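Local atomic coordinates of GTP cyclohydrolase 1 type 2 homolog (Staphylococcus aureus subsp. aureus, PDB entry 3LNL), a protein that is of unknown function but belongs to the NIF3 family, binds a pair of zinc ions and assembles into a toroid-shaped homohexamer capped by PII-like domains. Residues Leu105-Leu116 against Ser332-Leu343; Ala302-Ile310 against Val323-Tyr331. The protein carries 2 engineered substitutions. All coordinates share one frame; numbering follows the deposited sequence.

Contact 1 (Leu105-Leu116 against Ser332-Leu343); sequences LDVNPHGVNMML and SEYVMKEGLKTL. Unlike the reference sequence in segment 105-116: His-110 (reference Tyr). With ZN (zinc ion), chain G; ZN (zinc ion), chain F.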
loop_
_atom_site.group_PDB
_atom_site.type_symbol
_atom_site.label_atom_id
_atom_site.label_comp_id
_atom_site.label_asym_id
_atom_site.label_seq_id
_atom_site.Cartn_x
_atom_site.Cartn_y
_atom_site.Cartn_z
ATOM N N LEU B 105 -6.059 13.867 -25.647
ATOM C CA LEU B 105 -5.439 14.535 -26.791
ATOM C C LEU B 105 -3.946 14.220 -26.910
ATOM O O LEU B 105 -3.432 14.221 -28.020
ATOM C CB LEU B 105 -5.676 16.047 -26.707
ATOM C CG LEU B 105 -5.414 16.844 -27.974
ATOM C CD1 LEU B 105 -6.487 16.569 -29.049
ATOM C CD2 LEU B 105 -5.364 18.350 -27.540
ATOM N N ASP B 106 -3.260 13.944 -25.786
ATOM C CA ASP B 106 -1.843 13.510 -25.818
ATOM C C ASP B 106 -1.661 12.185 -26.543
ATOM O O ASP B 106 -0.601 11.953 -27.130
ATOM C CB ASP B 106 -1.221 13.412 -24.407
ATOM C CG ASP B 106 -0.945 14.787 -23.802
ATOM O OD1 ASP B 106 -0.334 15.602 -24.554
ATOM O OD2 ASP B 106 -1.325 15.040 -22.610
ATOM N N VAL B 107 -2.681 11.325 -26.501
ATOM C CA VAL B 107 -2.568 9.985 -27.048
ATOM C C VAL B 107 -3.319 9.775 -28.365
ATOM O O VAL B 107 -3.285 8.696 -28.963
ATOM C CB VAL B 107 -3.024 8.920 -26.048
ATOM C CG1 VAL B 107 -2.241 9.044 -24.690
ATOM C CG2 VAL B 107 -4.588 8.921 -25.889
ATOM N N ASN B 108 -3.938 10.826 -28.867
ATOM C CA ASN B 108 -4.734 10.724 -30.080
ATOM C C ASN B 108 -3.851 10.717 -31.343
ATOM O O ASN B 108 -2.899 11.519 -31.433
ATOM C CB ASN B 108 -5.657 11.916 -30.141
ATOM C CG ASN B 108 -6.724 11.739 -31.171
ATOM O OD1 ASN B 108 -6.567 12.177 -32.323
ATOM N ND2 ASN B 108 -7.816 11.053 -30.774
ATOM N N PRO B 109 -4.190 9.872 -32.337
ATOM C CA PRO B 109 -3.416 9.892 -33.594
ATOM C C PRO B 109 -3.323 11.250 -34.263
ATOM O O PRO B 109 -2.395 11.470 -35.030
ATOM C CB PRO B 109 -4.178 8.937 -34.522
ATOM C CG PRO B 109 -5.125 8.119 -33.632
ATOM C CD PRO B 109 -5.393 9.007 -32.426
ATOM N N HIS B 110 -4.239 12.174 -33.958
ATOM C CA HIS B 110 -4.141 13.541 -34.490
ATOM C C HIS B 110 -3.854 14.568 -33.419
ATOM O O HIS B 110 -4.016 15.765 -33.634
ATOM C CB HIS B 110 -5.424 13.896 -35.238
ATOM C CG HIS B 110 -5.754 12.911 -36.299
ATOM N ND1 HIS B 110 -5.063 12.852 -37.489
ATOM C CD2 HIS B 110 -6.659 11.901 -36.330
ATOM C CE1 HIS B 110 -5.546 11.857 -38.228
ATOM N NE2 HIS B 110 -6.514 11.265 -37.543
ATOM N N GLY B 111 -3.433 14.077 -32.260
ATOM C CA GLY B 111 -3.268 14.893 -31.038
ATOM C C GLY B 111 -1.941 15.627 -30.878
ATOM O O GLY B 111 -1.310 15.917 -31.861
ATOM N N VAL B 112 -1.537 15.926 -29.628
ATOM C CA VAL B 112 -0.432 16.853 -29.340
ATOM C C VAL B 112 0.907 16.464 -30.052
ATOM O O VAL B 112 1.638 17.306 -30.618
ATOM C CB VAL B 112 -0.208 16.959 -27.794
ATOM C CG1 VAL B 112 0.987 17.824 -27.429
ATOM C CG2 VAL B 112 -1.494 17.495 -27.118
ATOM N N ASN B 113 1.194 15.188 -30.045
ATOM C CA ASN B 113 2.453 14.690 -30.598
ATOM C C ASN B 113 2.505 14.594 -32.093
ATOM O O ASN B 113 3.522 14.967 -32.672
ATOM C CB ASN B 113 2.865 13.430 -29.869
ATOM C CG ASN B 113 3.066 13.724 -28.400
ATOM O OD1 ASN B 113 3.816 14.626 -28.076
ATOM N ND2 ASN B 113 2.300 13.062 -27.520
ATOM N N MET B 114 1.375 14.259 -32.726
ATOM C CA MET B 114 1.257 14.420 -34.193
ATOM C C MET B 114 1.443 15.885 -34.552
ATOM O O MET B 114 2.160 16.184 -35.504
ATOM C CB MET B 114 -0.066 13.878 -34.704
ATOM C CG MET B 114 -0.425 14.271 -36.131
ATOM S SD MET B 114 0.742 13.497 -37.256
ATOM C CE MET B 114 0.223 11.784 -37.178
ATOM N N MET B 115 0.799 16.797 -33.802
ATOM C CA MET B 115 0.933 18.239 -34.039
ATOM C C MET B 115 2.360 18.735 -33.903
ATOM O O MET B 115 2.853 19.491 -34.756
ATOM C CB MET B 115 0.049 19.025 -33.074
ATOM C CG MET B 115 -1.443 18.854 -33.359
ATOM S SD MET B 115 -2.360 19.460 -31.979
ATOM C CE MET B 115 -4.039 18.843 -32.315
ATOM N N LEU B 116 3.031 18.308 -32.848
ATOM C CA LEU B 116 4.443 18.633 -32.667
ATOM C C LEU B 116 5.312 18.147 -33.831
ATOM O O LEU B 116 6.074 18.911 -34.406
ATOM C CB LEU B 116 4.957 18.094 -31.319
ATOM C CG LEU B 116 4.519 18.941 -30.126
ATOM C CD1 LEU B 116 4.772 18.138 -28.815
ATOM C CD2 LEU B 116 5.219 20.353 -30.119
ATOM N N SER B 332 5.882 24.060 -25.145
ATOM C CA SER B 332 5.698 23.720 -26.530
ATOM C C SER B 332 4.439 22.913 -26.846
ATOM O O SER B 332 4.048 22.871 -27.996
ATOM C CB SER B 332 6.916 23.072 -27.136
ATOM O OG SER B 332 7.984 23.996 -27.236
ATOM N N GLU B 333 3.753 22.378 -25.845
ATOM C CA GLU B 333 2.379 21.900 -26.070
ATOM C C GLU B 333 1.404 22.973 -26.582
ATOM O O GLU B 333 0.305 22.642 -27.031
ATOM C CB GLU B 333 1.829 21.261 -24.808
ATOM C CG GLU B 333 2.512 19.990 -24.421
ATOM C CD GLU B 333 1.737 19.259 -23.398
ATOM O OE1 GLU B 333 1.065 18.277 -23.782
ATOM O OE2 GLU B 333 1.721 19.712 -22.238
ATOM N N TYR B 334 1.810 24.252 -26.566
ATOM C CA TYR B 334 0.921 25.331 -27.063
ATOM C C TYR B 334 0.520 25.155 -28.504
ATOM O O TYR B 334 -0.449 25.766 -28.940
ATOM C CB TYR B 334 1.557 26.740 -26.907
ATOM C CG TYR B 334 2.546 27.028 -28.010
ATOM C CD1 TYR B 334 2.115 27.595 -29.182
ATOM C CD2 TYR B 334 3.910 26.681 -27.899
ATOM C CE1 TYR B 334 2.980 27.835 -30.249
ATOM C CE2 TYR B 334 4.821 26.964 -28.965
ATOM C CZ TYR B 334 4.338 27.532 -30.131
ATOM O OH TYR B 334 5.145 27.777 -31.212
ATOM N N VAL B 335 1.233 24.305 -29.253
ATOM C CA VAL B 335 0.852 24.014 -30.628
ATOM C C VAL B 335 -0.546 23.445 -30.706
ATOM O O VAL B 335 -1.136 23.452 -31.771
ATOM C CB VAL B 335 1.858 23.012 -31.374
ATOM C CG1 VAL B 335 3.265 23.636 -31.453
ATOM C CG2 VAL B 335 1.900 21.639 -30.682
ATOM N N MET B 336 -1.095 22.901 -29.625
ATOM C CA MET B 336 -2.437 22.306 -29.754
ATOM C C MET B 336 -3.555 23.353 -29.881
ATOM O O MET B 336 -4.691 23.004 -30.169
ATOM C CB MET B 336 -2.760 21.257 -28.680
ATOM C CG MET B 336 -2.698 21.648 -27.233
ATOM S SD MET B 336 -3.709 23.050 -26.675
ATOM C CE MET B 336 -5.370 22.348 -26.933
ATOM N N LYS B 337 -3.271 24.635 -29.656
ATOM C CA LYS B 337 -4.336 25.623 -29.758
ATOM C C LYS B 337 -4.746 25.736 -31.226
ATOM O O LYS B 337 -5.898 25.545 -31.581
ATOM C CB LYS B 337 -3.878 26.993 -29.206
ATOM C CG LYS B 337 -3.515 26.985 -27.708
ATOM C CD LYS B 337 -3.215 28.340 -27.145
ATOM C CE LYS B 337 -1.980 28.981 -27.871
ATOM N NZ LYS B 337 -1.688 30.240 -27.179
ATOM N N GLU B 338 -3.793 26.061 -32.093
ATOM C CA GLU B 338 -4.046 26.079 -33.522
ATOM C C GLU B 338 -4.366 24.691 -34.050
ATOM O O GLU B 338 -5.234 24.545 -34.897
ATOM C CB GLU B 338 -2.858 26.642 -34.323
ATOM C CG GLU B 338 -2.568 28.144 -34.065
ATOM C CD GLU B 338 -3.608 29.112 -34.631
ATOM O OE1 GLU B 338 -3.456 30.324 -34.347
ATOM O OE2 GLU B 338 -4.559 28.696 -35.330
ATOM N N GLY B 339 -3.701 23.667 -33.537
ATOM C CA GLY B 339 -3.980 22.327 -34.032
ATOM C C GLY B 339 -5.408 21.887 -33.730
ATOM O O GLY B 339 -6.074 21.277 -34.567
ATOM N N LEU B 340 -5.868 22.143 -32.520
ATOM C CA LEU B 340 -7.208 21.729 -32.143
ATOM C C LEU B 340 -8.257 22.615 -32.832
ATOM O O LEU B 340 -9.337 22.117 -33.232
ATOM C CB LEU B 340 -7.409 21.760 -30.632
ATOM C CG LEU B 340 -8.798 21.340 -30.120
ATOM C CD1 LEU B 340 -9.104 19.802 -30.518
ATOM C CD2 LEU B 340 -8.855 21.591 -28.567
ATOM N N LYS B 341 -7.929 23.896 -33.029
ATOM C CA LYS B 341 -8.794 24.774 -33.801
ATOM C C LYS B 341 -9.016 24.201 -35.192
ATOM O O LYS B 341 -10.146 24.144 -35.662
ATOM C CB LYS B 341 -8.257 26.182 -33.924
ATOM C CG LYS B 341 -9.029 27.016 -35.020
ATOM C CD LYS B 341 -8.243 28.116 -35.577
ATOM C CE LYS B 341 -9.037 28.893 -36.620
ATOM N NZ LYS B 341 -8.534 30.290 -36.746
ATOM N N THR B 342 -7.937 23.776 -35.848
ATOM C CA THR B 342 -8.048 23.209 -37.193
ATOM C C THR B 342 -8.903 21.927 -37.186
ATOM O O THR B 342 -9.849 21.774 -37.964
ATOM C CB THR B 342 -6.648 22.946 -37.797
ATOM O OG1 THR B 342 -5.993 24.195 -37.903
ATOM C CG2 THR B 342 -6.738 22.217 -39.231
ATOM N N LEU B 343 -8.602 21.037 -36.268
ATOM C CA LEU B 343 -9.401 19.821 -36.127
ATOM C C LEU B 343 -10.888 20.164 -35.954
ATOM O O LEU B 343 -11.746 19.651 -36.666
ATOM C CB LEU B 343 -8.926 18.987 -34.952
ATOM C CG LEU B 343 -7.560 18.289 -35.070
ATOM C CD1 LEU B 343 -7.220 17.636 -33.761
ATOM C CD2 LEU B 343 -7.501 17.265 -36.258
HETATM ZN ZN ZN G . -0.068 16.970 -22.851
HETATM ZN ZN ZN F . 1.137 19.128 -20.336
HETATM O O HOH W 1 0.676 18.693 -18.185
HETATM O O HOH W 2 2.409 17.317 -20.097
HETATM O O HOH W 3 -0.249 17.550 -20.854
HETATM O O HOH W 4 1.702 16.081 -21.911
#
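Helix 112-116 passes helix 336-343 steeply, their axes 9.9 Å apart at closest and their directions at 106°, with Val-112 facing Met-336 and Met-115 facing Gly-339. The crossing belongs to the NIF3 fold, and beside it lies the dinuclear zinc centre, its ligands Asp-106 and Glu-333 preceding the two helices. Asp-106 grips the chain G zinc with both oxygens, OD1 at 2.2 Å and OD2 at 2.3 Å. Glu-333 bridges the pair: OE1 sits 2.0 Å from the zinc of chain G and OE2 2.1 Å from the zinc of chain F. The two carboxylates lie nearly coplanar, and the shared metal explains how Asp-106 OD1 and Glu-333 OE1 can stand 3.1 Å apart without a hydrogen bond. His-68 completes the protein ligands of the first ion, His-69 and His-330 those of the second, and water 3 spans both. Val-112 CG1 packs beside the bridging carboxylate.

Away from the metals the packing is apolar. Met-115 is a knob in a hole formed by Met-336, Gly-339, Leu-340 and Leu-343; its chain runs out extended beyond CG (chi2 166°, chi3 -168°), which lays SD over Met-336 CA and brings CE to the backbone of Gly-339. Met-336 instead folds back through chi2 and chi3, and its CE meets Leu-105 CD2. On the other flank Leu-116 crosses Val-335 at about a right angle, CD2 to CG2 at 3.6 Å. At the far end the Met-115 and Leu-343 side chains meet tip to tip, CE to CD1 at 3.7 Å.

Contact 2 (Ala302-Ile310 against Val323-Tyr331); sequences ADVFVTGDI and VNLIDINHY. With ZN (zinc ion), chain F.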
loop_
_atom_site.group_PDB
_atom_site.type_symbol
_atom_site.label_atom_id
_atom_site.label_comp_id
_atom_site.label_asym_id
_atom_site.label_seq_id
_atom_site.Cartn_x
_atom_site.Cartn_y
_atom_site.Cartn_z
ATOM N N ALA B 302 14.408 5.170 -31.421
ATOM C CA ALA B 302 14.696 6.603 -31.436
ATOM C C ALA B 302 16.179 6.912 -31.347
ATOM O O ALA B 302 16.876 6.295 -30.587
ATOM C CB ALA B 302 13.956 7.305 -30.303
ATOM N N ASP B 303 16.649 7.864 -32.132
ATOM C CA ASP B 303 17.975 8.485 -31.950
ATOM C C ASP B 303 17.997 9.617 -30.925
ATOM O O ASP B 303 19.077 9.965 -30.409
ATOM C CB ASP B 303 18.505 9.033 -33.292
ATOM C CG ASP B 303 18.623 7.937 -34.365
ATOM O OD1 ASP B 303 19.019 6.802 -34.016
ATOM O OD2 ASP B 303 18.276 8.221 -35.540
ATOM N N VAL B 304 16.815 10.192 -30.640
ATOM C CA VAL B 304 16.669 11.280 -29.683
ATOM C C VAL B 304 15.219 11.280 -29.201
ATOM O O VAL B 304 14.287 10.875 -29.937
ATOM C CB VAL B 304 17.074 12.679 -30.317
ATOM C CG1 VAL B 304 16.181 13.019 -31.559
ATOM C CG2 VAL B 304 17.038 13.816 -29.275
ATOM N N PHE B 305 15.075 11.626 -27.932
ATOM C CA PHE B 305 13.837 11.739 -27.265
ATOM C C PHE B 305 13.581 13.208 -26.993
ATOM O O PHE B 305 14.358 13.852 -26.317
ATOM C CB PHE B 305 13.844 10.962 -25.978
ATOM C CG PHE B 305 12.515 10.947 -25.265
ATOM C CD1 PHE B 305 11.422 10.278 -25.812
ATOM C CD2 PHE B 305 12.338 11.651 -24.060
ATOM C CE1 PHE B 305 10.207 10.242 -25.155
ATOM C CE2 PHE B 305 11.113 11.651 -23.409
ATOM C CZ PHE B 305 10.037 10.950 -23.953
ATOM N N VAL B 306 12.483 13.726 -27.539
ATOM C CA VAL B 306 12.121 15.134 -27.437
ATOM C C VAL B 306 10.964 15.301 -26.487
ATOM O O VAL B 306 9.895 14.642 -26.640
ATOM C CB VAL B 306 11.700 15.712 -28.810
ATOM C CG1 VAL B 306 11.255 17.195 -28.668
ATOM C CG2 VAL B 306 12.852 15.553 -29.840
ATOM N N THR B 307 11.153 16.158 -25.479
ATOM C CA THR B 307 10.123 16.377 -24.469
ATOM C C THR B 307 10.333 17.735 -23.783
ATOM O O THR B 307 11.134 18.548 -24.246
ATOM C CB THR B 307 10.084 15.205 -23.446
ATOM O OG1 THR B 307 8.854 15.229 -22.724
ATOM C CG2 THR B 307 11.258 15.228 -22.425
ATOM N N GLY B 308 9.616 17.973 -22.695
ATOM C CA GLY B 308 9.803 19.163 -21.856
ATOM C C GLY B 308 10.070 18.816 -20.423
ATOM O O GLY B 308 10.052 17.632 -20.059
ATOM N N ASP B 309 10.345 19.854 -19.613
ATOM C CA ASP B 309 10.543 19.776 -18.146
ATOM C C ASP B 309 11.652 18.770 -17.780
ATOM O O ASP B 309 11.510 18.031 -16.822
ATOM C CB ASP B 309 9.246 19.334 -17.415
ATOM C CG ASP B 309 8.221 20.453 -17.200
ATOM O OD1 ASP B 309 8.540 21.634 -17.307
ATOM O OD2 ASP B 309 7.037 20.123 -16.870
ATOM N N ILE B 310 12.754 18.735 -18.534
ATOM C CA ILE B 310 13.849 17.812 -18.203
ATOM C C ILE B 310 14.663 18.388 -17.037
ATOM O O ILE B 310 15.024 19.582 -17.033
ATOM C CB ILE B 310 14.751 17.509 -19.400
ATOM C CG1 ILE B 310 13.881 17.063 -20.599
ATOM C CG2 ILE B 310 15.781 16.448 -19.002
ATOM C CD1 ILE B 310 14.626 16.666 -21.869
ATOM N N VAL B 323 21.716 8.198 -24.008
ATOM C CA VAL B 323 20.376 8.486 -24.482
ATOM C C VAL B 323 20.322 9.986 -24.837
ATOM O O VAL B 323 20.582 10.868 -23.989
ATOM C CB VAL B 323 19.290 8.079 -23.453
ATOM C CG1 VAL B 323 17.865 8.586 -23.922
ATOM C CG2 VAL B 323 19.279 6.564 -23.258
ATOM N N ASN B 324 20.035 10.302 -26.091
ATOM C CA ASN B 324 20.019 11.675 -26.478
ATOM C C ASN B 324 18.661 12.359 -26.208
ATOM O O ASN B 324 17.616 11.790 -26.480
ATOM C CB ASN B 324 20.386 11.814 -27.951
ATOM C CG ASN B 324 21.710 11.224 -28.266
ATOM O OD1 ASN B 324 22.686 11.488 -27.565
ATOM N ND2 ASN B 324 21.773 10.417 -29.306
ATOM N N LEU B 325 18.699 13.564 -25.651
ATOM C CA LEU B 325 17.469 14.272 -25.289
ATOM C C LEU B 325 17.479 15.675 -25.864
ATOM O O LEU B 325 18.547 16.245 -26.056
ATOM C CB LEU B 325 17.333 14.402 -23.783
ATOM C CG LEU B 325 17.361 13.153 -22.933
ATOM C CD1 LEU B 325 17.412 13.591 -21.428
ATOM C CD2 LEU B 325 16.206 12.222 -23.215
ATOM N N ILE B 326 16.286 16.179 -26.166
ATOM C CA ILE B 326 16.043 17.599 -26.366
ATOM C C ILE B 326 14.863 18.031 -25.487
ATOM O O ILE B 326 13.761 17.469 -25.537
ATOM C CB ILE B 326 15.766 18.017 -27.858
ATOM C CG1 ILE B 326 16.890 17.560 -28.778
ATOM C CG2 ILE B 326 15.612 19.544 -27.944
ATOM C CD1 ILE B 326 16.618 17.621 -30.247
ATOM N N ASP B 327 15.110 19.062 -24.686
ATOM C CA ASP B 327 14.085 19.784 -23.958
ATOM C C ASP B 327 13.589 20.939 -24.795
ATOM O O ASP B 327 14.247 21.966 -24.909
ATOM C CB ASP B 327 14.649 20.277 -22.628
ATOM C CG ASP B 327 13.587 20.753 -21.639
ATOM O OD1 ASP B 327 12.430 20.998 -22.046
ATOM O OD2 ASP B 327 13.940 20.889 -20.439
ATOM N N ILE B 328 12.388 20.788 -25.352
ATOM C CA ILE B 328 11.746 21.873 -26.100
ATOM C C ILE B 328 10.823 22.735 -25.204
ATOM O O ILE B 328 10.143 23.677 -25.696
ATOM C CB ILE B 328 10.929 21.371 -27.278
ATOM C CG1 ILE B 328 9.888 20.337 -26.850
ATOM C CG2 ILE B 328 11.855 20.865 -28.363
ATOM C CD1 ILE B 328 8.820 20.006 -27.988
ATOM N N ASN B 329 10.831 22.402 -23.910
ATOM C CA ASN B 329 9.977 22.995 -22.883
ATOM C C ASN B 329 8.568 22.424 -22.932
ATOM O O ASN B 329 8.073 21.986 -23.991
ATOM C CB ASN B 329 10.020 24.532 -22.934
ATOM C CG ASN B 329 11.458 25.078 -22.851
ATOM O OD1 ASN B 329 12.260 24.593 -22.045
ATOM N ND2 ASN B 329 11.809 25.995 -23.760
ATOM N N HIS B 330 7.964 22.298 -21.766
ATOM C CA HIS B 330 6.616 21.791 -21.642
ATOM C C HIS B 330 5.688 22.743 -22.393
ATOM O O HIS B 330 4.726 22.283 -23.048
ATOM C CB HIS B 330 6.285 21.781 -20.162
ATOM C CG HIS B 330 5.034 21.063 -19.760
ATOM N ND1 HIS B 330 4.983 20.290 -18.609
ATOM C CD2 HIS B 330 3.797 21.026 -20.301
ATOM C CE1 HIS B 330 3.744 19.837 -18.450
ATOM N NE2 HIS B 330 3.028 20.187 -19.509
ATOM N N TYR B 331 5.984 24.057 -22.302
ATOM C CA TYR B 331 5.184 25.050 -22.982
ATOM C C TYR B 331 4.991 24.810 -24.498
ATOM O O TYR B 331 3.996 25.291 -25.074
ATOM C CB TYR B 331 5.680 26.491 -22.717
ATOM C CG TYR B 331 4.714 27.516 -23.251
ATOM C CD1 TYR B 331 3.466 27.668 -22.655
ATOM C CD2 TYR B 331 4.989 28.219 -24.406
ATOM C CE1 TYR B 331 2.504 28.517 -23.183
ATOM C CE2 TYR B 331 4.052 29.107 -24.942
ATOM C CZ TYR B 331 2.782 29.231 -24.312
ATOM O OH TYR B 331 1.848 30.096 -24.814
HETATM ZN ZN ZN F . 1.137 19.128 -20.336
HETATM O O HOH W 5 19.399 8.337 -27.905
HETATM O O HOH W 6 9.524 22.974 -19.302
HETATM O O HOH W 1 0.676 18.693 -18.185
HETATM O O HOH W 2 2.409 17.317 -20.097
HETATM O O HOH W 3 -0.249 17.550 -20.854
#
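Asp-303 opens the pairing: its carbonyl O takes a straight bond from Asn-324 ND2 at 2.9 Å, lying in the plane of that amide, and water 5 links the same oxygen to Asn-324 N. From here strands 304-307 and 325-327 run parallel, the two strands of a beta-alpha-beta crossover whose connection is helix 312-321. Val-304 sets CG2 against Ile-326 CG1, on the side covered by helix 254-264. Phe-305 N bonds to Asn-324 O and its own O receives Ile-326 N, while Leu-325 CD2 lies at the edge of the Phe-305 ring. Val-306 meets Ile-328 at about a right angle, CG1 to CG2 at 3.7 Å. Thr-307 continues the pattern, its N bonding to Ile-326 O and its O accepting from Ile-328 N. Gly-308 then brings its CA to 3.2 Å from OD1 of Asp-327, the oxygen that makes an Asx turn with Asn-329 N.

Asp-309 reaches the metal's second shell. Its OD2 accepts from His-330 ND1 at 2.7 Å, ND1 meeting it from above the carboxylate plane, the oxygen in the plane of the imidazole. Held by this bond at ND1 and by the metal at NE2, the ring has little freedom to turn. OD1 of Asp-309 accepts from His-312 N of a neighbouring subunit. Ile-310 N bonds to Asp-327 OD2, which also pairs with Arg-271. Across the imidazole, His-330 NE2 binds the chain F zinc at 2.3 Å.

Overall arrangement
The two contacts meet at the dinuclear zinc centre, their own centres about 17 Å apart. Contact 1 supplies Asp-106 and the bridging Glu-333; contact 2 supplies His-330, so the chain F zinc has ligands from both. After strand 325-327 the chain passes through His-330 and Glu-333 before entering helix 336-350, so His-330 of contact 2 and Glu-333 of contact 1 are three residues apart, while Asp-106 comes from far away in the sequence. Direct packing is slight, with Leu-116 CD2 touching Ile-328 CD1 at 4.2 Å. Contact 1 touches no other subunit, whereas contact 2 packs against a neighbouring subunit, whose His-312 stacks on His-330, placing the metal site close to a hexamer interface.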